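Local coordinates for protein peptidase (Yersinia bercovieri, PDB 5NYW) that is of unknown function but, as an ancestral beta-subunit related to the proteasome and HslV, probably acts as an N-terminal nucleophile hydrolase within a multi-subunit assembly, at residues Glu41-Val46 against Phe203-Gln208; Ala53-Ile58 against Cys112-Gly117. One frame throughout, in Å; residues are numbered along the deposited sequence.

Contact 1 (Glu41-Val46 against Phe203-Gln208); sequences ERTLVV and FSTEQQ
Phe203 lays its ring against the backbone where strand 42-50 begins. Its CG stands anti to the carbonyl carbon (chi1 -61°), which swings the ring out beside Glu41 so that CA of Glu41 sits over one face, 4.3 Å above the ring plane and displaced toward the rim. CE1 of Phe203 packs on the carbonyl O of Glu41 at 3.2 Å, while N of Thr43 comes in at the ring's edge. Thr43 points its CB at the 203-208 loop and divides its two branches. OG1 rests against the main chain of Phe203, 3.5 Å from its C, and makes a weak hydrogen bond back to O of Arg42; CG2 meets CG2 of Thr205 at 3.7 Å, the side chains crossing obliquely. CB of Glu41 points away from the loop, and Arg42 grips the carboxylate side-on in a salt bridge, NE to OE1 (2.9 Å) and NH2 to OE2 (2.9 Å), both oxygens using syn lone pairs. NH1 of Arg42 bonds to the carbonyls of Leu74 and Val77. Glu41 and Arg42 both face Gln38 in a classic beta bulge. OG1 of Thr205 hydrogen-bonds to OE1 of Gln37 on strand 33-38. The packing joins the two sheets of the proteasome-type sandwich: the loop between strands 193-199 and 208-211 of one closes over the start of strand 42-50 in the other, between strands 33-38 and 112-120.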
loop_
_atom_site.group_PDB
_atom_site.type_symbol
_atom_site.label_atom_id
_atom_site.label_comp_id
_atom_site.label_asym_id
_atom_site.label_seq_id
_atom_site.Cartn_x
_atom_site.Cartn_y
_atom_site.Cartn_z
ATOM N N GLU L 41 -24.273 -22.697 38.955
ATOM C CA GLU L 41 -24.317 -21.499 38.127
ATOM C C GLU L 41 -24.001 -21.674 36.648
ATOM O O GLU L 41 -24.639 -21.059 35.796
ATOM C CB GLU L 41 -23.364 -20.457 38.703
ATOM C CG GLU L 41 -23.555 -19.079 38.101
ATOM C CD GLU L 41 -22.636 -18.831 36.918
ATOM O OE1 GLU L 41 -21.527 -19.402 36.915
ATOM O OE2 GLU L 41 -23.010 -18.058 36.007
ATOM N N ARG L 42 -23.011 -22.503 36.341
ATOM C CA ARG L 42 -22.560 -22.619 34.961
ATOM C C ARG L 42 -21.838 -23.914 34.638
ATOM O O ARG L 42 -21.092 -24.436 35.458
ATOM C CB ARG L 42 -21.668 -21.403 34.704
ATOM C CG ARG L 42 -20.629 -21.426 33.631
ATOM C CD ARG L 42 -19.683 -20.225 33.881
ATOM N NE ARG L 42 -20.483 -19.048 34.226
ATOM C CZ ARG L 42 -20.463 -17.884 33.578
ATOM N NH1 ARG L 42 -19.637 -17.676 32.560
ATOM N NH2 ARG L 42 -21.270 -16.911 33.963
ATOM N N THR L 43 -22.095 -24.434 33.436
ATOM C CA THR L 43 -21.401 -25.604 32.902
ATOM C C THR L 43 -21.119 -25.470 31.404
ATOM O O THR L 43 -22.034 -25.438 30.587
ATOM C CB THR L 43 -22.195 -26.897 33.169
ATOM O OG1 THR L 43 -22.299 -27.095 34.583
ATOM C CG2 THR L 43 -21.475 -28.101 32.570
ATOM N N LEU L 44 -19.848 -25.363 31.053
ATOM C CA LEU L 44 -19.434 -25.211 29.664
ATOM C C LEU L 44 -18.515 -26.356 29.232
ATOM O O LEU L 44 -17.571 -26.710 29.951
ATOM C CB LEU L 44 -18.732 -23.878 29.467
ATOM C CG LEU L 44 -19.575 -22.634 29.198
ATOM C CD1 LEU L 44 -20.544 -22.320 30.321
ATOM C CD2 LEU L 44 -18.637 -21.457 28.954
ATOM N N VAL L 45 -18.812 -26.931 28.067
ATOM C CA VAL L 45 -18.040 -28.029 27.484
ATOM C C VAL L 45 -17.376 -27.618 26.178
ATOM O O VAL L 45 -18.032 -27.076 25.278
ATOM C CB VAL L 45 -18.931 -29.264 27.210
ATOM C CG1 VAL L 45 -18.125 -30.379 26.551
ATOM C CG2 VAL L 45 -19.557 -29.754 28.497
ATOM N N VAL L 46 -16.078 -27.887 26.075
ATOM C CA VAL L 46 -15.338 -27.608 24.851
ATOM C C VAL L 46 -14.770 -28.889 24.251
ATOM O O VAL L 46 -14.065 -29.635 24.936
ATOM C CB VAL L 46 -14.179 -26.632 25.111
ATOM C CG1 VAL L 46 -13.385 -26.418 23.838
ATOM C CG2 VAL L 46 -14.704 -25.300 25.648
ATOM N N PHE L 203 -26.849 -27.886 36.000
ATOM C CA PHE L 203 -25.514 -27.330 36.231
ATOM C C PHE L 203 -24.621 -28.357 36.885
ATOM O O PHE L 203 -23.857 -28.062 37.812
ATOM C CB PHE L 203 -25.578 -26.028 37.029
ATOM C CG PHE L 203 -26.352 -24.958 36.327
ATOM C CD1 PHE L 203 -25.805 -24.319 35.221
ATOM C CD2 PHE L 203 -27.629 -24.609 36.741
ATOM C CE1 PHE L 203 -26.512 -23.336 34.557
ATOM C CE2 PHE L 203 -28.340 -23.638 36.069
ATOM C CZ PHE L 203 -27.783 -23.009 34.974
ATOM N N SER L 204 -24.742 -29.578 36.378
ATOM C CA SER L 204 -23.998 -30.696 36.914
ATOM C C SER L 204 -23.060 -31.319 35.888
ATOM O O SER L 204 -23.375 -31.395 34.701
ATOM C CB SER L 204 -24.970 -31.754 37.431
ATOM O OG SER L 204 -24.307 -32.982 37.638
ATOM N N THR L 205 -21.888 -31.725 36.362
ATOM C CA THR L 205 -20.936 -32.499 35.575
ATOM C C THR L 205 -20.827 -33.905 36.169
ATOM O O THR L 205 -19.804 -34.585 36.033
ATOM C CB THR L 205 -19.560 -31.840 35.521
ATOM O OG1 THR L 205 -19.092 -31.611 36.856
ATOM C CG2 THR L 205 -19.652 -30.509 34.783
ATOM N N GLU L 206 -21.880 -34.308 36.869
ATOM C CA GLU L 206 -21.901 -35.584 37.557
ATOM C C GLU L 206 -21.908 -36.718 36.536
ATOM O O GLU L 206 -21.296 -37.763 36.746
ATOM C CB GLU L 206 -23.129 -35.673 38.477
ATOM C CG GLU L 206 -23.205 -36.942 39.311
ATOM C CD GLU L 206 -22.092 -37.035 40.348
ATOM O OE1 GLU L 206 -21.484 -35.990 40.691
ATOM O OE2 GLU L 206 -21.810 -38.167 40.800
ATOM N N GLN L 207 -22.602 -36.503 35.424
ATOM C CA GLN L 207 -22.682 -37.511 34.383
ATOM C C GLN L 207 -21.597 -37.338 33.316
ATOM O O GLN L 207 -21.900 -37.216 32.129
ATOM C CB GLN L 207 -24.066 -37.505 33.735
ATOM C CG GLN L 207 -25.180 -37.888 34.681
ATOM C CD GLN L 207 -26.535 -37.997 33.999
ATOM O OE1 GLN L 207 -26.817 -38.955 33.275
ATOM N NE2 GLN L 207 -27.387 -37.008 34.240
ATOM N N GLN L 208 -20.336 -37.325 33.749
ATOM C CA GLN L 208 -19.200 -37.387 32.834
ATOM C C GLN L 208 -18.529 -38.748 32.944
ATOM O O GLN L 208 -18.254 -39.206 34.049
ATOM C CB GLN L 208 -18.174 -36.327 33.138
ATOM C CG GLN L 208 -17.128 -36.274 32.065
ATOM C CD GLN L 208 -15.871 -35.582 32.513
ATOM O OE1 GLN L 208 -15.802 -35.044 33.620
ATOM N NE2 GLN L 208 -14.859 -35.590 31.653
#

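Contact 2 (Ala53-Ile58 against Cys112-Gly117); sequences ATTQSI and CNLLLG. Unlike the reference sequence in segment 112-117: Cys112 (reference Gly).
Cys112, where the reference sequence has glycine, sends its side chain from the start of strand 112-120 toward helix 52-65. Its CB lies 3.6 Å from CG2 of Thr55 and also touches CG2 of Thr54, at 4.0 Å. From there SG takes the crowded position between the backbone N and the carbonyl carbon (chi1 65°), and this torsion sets it against two methyls of the helix, CG2 of Thr54 at 3.5 Å and CD1 of Ile58 at 3.6 Å. Two residues on, on the same face of the strand, Leu114 continues the packing with a forked tip. Its CD2 slides past CG2 of Thr55, the two side chains running in opposite directions, and its CD1 meets CG2 of Ile58 tip to tip at 4.0 Å. The threonines thus present methyls here, and OG1 of Thr54 bonds to the carbonyl O of Phe110. All five touching side chains are buried, and Val91 of helix 80-98 packs on both Ile58 and Leu114. Helix and strand axes approach to 8.8 Å and cross at -44°. Here an outer helix packs obliquely on an inner sheet through threonine methyls, a cysteine and branched aliphatic side chains, as in the four-layered alpha-beta-beta-alpha sandwich of N-terminal nucleophile hydrolases.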
loop_
_atom_site.group_PDB
_atom_site.type_symbol
_atom_site.label_atom_id
_atom_site.label_comp_id
_atom_site.label_asym_id
_atom_site.label_seq_id
_atom_site.Cartn_x
_atom_site.Cartn_y
_atom_site.Cartn_z
ATOM N N ALA L 53 -1.583 -29.072 18.769
ATOM C CA ALA L 53 -0.848 -27.917 19.316
ATOM C C ALA L 53 -1.769 -26.690 19.455
ATOM O O ALA L 53 -1.699 -25.948 20.446
ATOM C CB ALA L 53 0.372 -27.578 18.440
ATOM N N THR L 54 -2.634 -26.488 18.459
ATOM C CA THR L 54 -3.577 -25.378 18.471
ATOM C C THR L 54 -4.645 -25.495 19.559
ATOM O O THR L 54 -4.785 -24.595 20.376
ATOM C CB THR L 54 -4.288 -25.244 17.126
ATOM O OG1 THR L 54 -3.318 -25.104 16.090
ATOM C CG2 THR L 54 -5.209 -24.031 17.134
ATOM N N THR L 55 -5.381 -26.606 19.601
ATOM C CA THR L 55 -6.466 -26.712 20.579
ATOM C C THR L 55 -5.949 -26.761 22.021
ATOM O O THR L 55 -6.569 -26.177 22.915
ATOM C CB THR L 55 -7.380 -27.930 20.308
ATOM O OG1 THR L 55 -6.669 -29.165 20.498
ATOM C CG2 THR L 55 -7.965 -27.855 18.906
ATOM N N GLN L 56 -4.825 -27.435 22.264
ATOM C CA GLN L 56 -4.296 -27.473 23.627
ATOM C C GLN L 56 -3.935 -26.070 24.113
ATOM O O GLN L 56 -4.200 -25.744 25.270
ATOM C CB GLN L 56 -3.049 -28.366 23.753
ATOM C CG GLN L 56 -3.258 -29.812 24.154
ATOM C CD GLN L 56 -1.928 -30.490 24.476
ATOM O OE1 GLN L 56 -0.878 -29.954 24.163
ATOM N NE2 GLN L 56 -1.971 -31.639 25.141
ATOM N N SER L 57 -3.354 -25.238 23.242
ATOM C CA SER L 57 -3.029 -23.866 23.641
ATOM C C SER L 57 -4.299 -23.098 23.917
ATOM O O SER L 57 -4.380 -22.368 24.898
ATOM C CB SER L 57 -2.199 -23.123 22.575
ATOM O OG SER L 57 -0.797 -23.283 22.778
ATOM N N ILE L 58 -5.299 -23.288 23.067
ATOM C CA ILE L 58 -6.579 -22.616 23.238
ATOM C C ILE L 58 -7.161 -22.973 24.599
ATOM O O ILE L 58 -7.452 -22.091 25.408
ATOM C CB ILE L 58 -7.568 -23.006 22.101
ATOM C CG1 ILE L 58 -7.075 -22.430 20.777
ATOM C CG2 ILE L 58 -8.966 -22.492 22.382
ATOM C CD1 ILE L 58 -7.779 -22.970 19.587
ATOM N N CYS L 112 -7.995 -25.570 13.503
ATOM C CA CYS L 112 -8.821 -26.335 14.426
ATOM C C CYS L 112 -10.314 -26.039 14.300
ATOM O O CYS L 112 -10.728 -24.990 13.808
ATOM C CB CYS L 112 -8.368 -26.040 15.858
ATOM S SG CYS L 112 -8.661 -24.270 16.362
ATOM N N ASN L 113 -11.124 -26.989 14.746
ATOM C CA ASN L 113 -12.549 -26.774 14.913
ATOM C C ASN L 113 -12.866 -27.123 16.352
ATOM O O ASN L 113 -12.236 -28.023 16.931
ATOM C CB ASN L 113 -13.386 -27.625 13.941
ATOM C CG ASN L 113 -13.482 -27.015 12.552
ATOM O OD1 ASN L 113 -14.458 -26.339 12.234
ATOM N ND2 ASN L 113 -12.476 -27.258 11.718
ATOM N N LEU L 114 -13.797 -26.377 16.938
ATOM C CA LEU L 114 -14.215 -26.611 18.309
ATOM C C LEU L 114 -15.723 -26.698 18.425
ATOM O O LEU L 114 -16.443 -26.099 17.625
ATOM C CB LEU L 114 -13.699 -25.504 19.232
ATOM C CG LEU L 114 -12.193 -25.269 19.219
ATOM C CD1 LEU L 114 -11.870 -24.118 20.109
ATOM C CD2 LEU L 114 -11.515 -26.498 19.723
ATOM N N LEU L 115 -16.189 -27.452 19.423
ATOM C CA LEU L 115 -17.590 -27.407 19.829
ATOM C C LEU L 115 -17.673 -26.834 21.250
ATOM O O LEU L 115 -16.836 -27.129 22.118
ATOM C CB LEU L 115 -18.245 -28.789 19.751
ATOM C CG LEU L 115 -18.346 -29.398 18.347
ATOM C CD1 LEU L 115 -19.157 -30.662 18.367
ATOM C CD2 LEU L 115 -18.911 -28.419 17.333
ATOM N N LEU L 116 -18.659 -25.969 21.449
ATOM C CA LEU L 116 -18.916 -25.321 22.724
ATOM C C LEU L 116 -20.366 -25.467 23.079
ATOM O O LEU L 116 -21.224 -25.016 22.335
ATOM C CB LEU L 116 -18.561 -23.844 22.661
ATOM C CG LEU L 116 -19.040 -22.955 23.809
ATOM C CD1 LEU L 116 -18.300 -23.262 25.114
ATOM C CD2 LEU L 116 -18.887 -21.495 23.405
ATOM N N GLY L 117 -20.655 -26.115 24.197
ATOM C CA GLY L 117 -22.038 -26.335 24.560
ATOM C C GLY L 117 -22.243 -26.249 26.047
ATOM O O GLY L 117 -21.324 -26.483 26.825
#

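How the contacts relate
Contacts 1 and 2 have centres 18 Å apart and share one antiparallel sheet, in which strands 42-50 and 112-120 are neighbours. Between them runs a direct join, N of Val45 lying 2.8 Å from O of Gly117, a probable hydrogen bond. Along the chain the order is 41-46, 53-58, 112-117, 203-208, so contact 2 is nested inside the loop closed by contact 1, and strand 42-50 runs almost directly into helix 52-65. On the shared sheet, contact 1 looks toward the second sheet and contact 2 toward the helices. The helical side also reaches the assembly: Phe136 of a second subunit packs on Ala53 and Ser57.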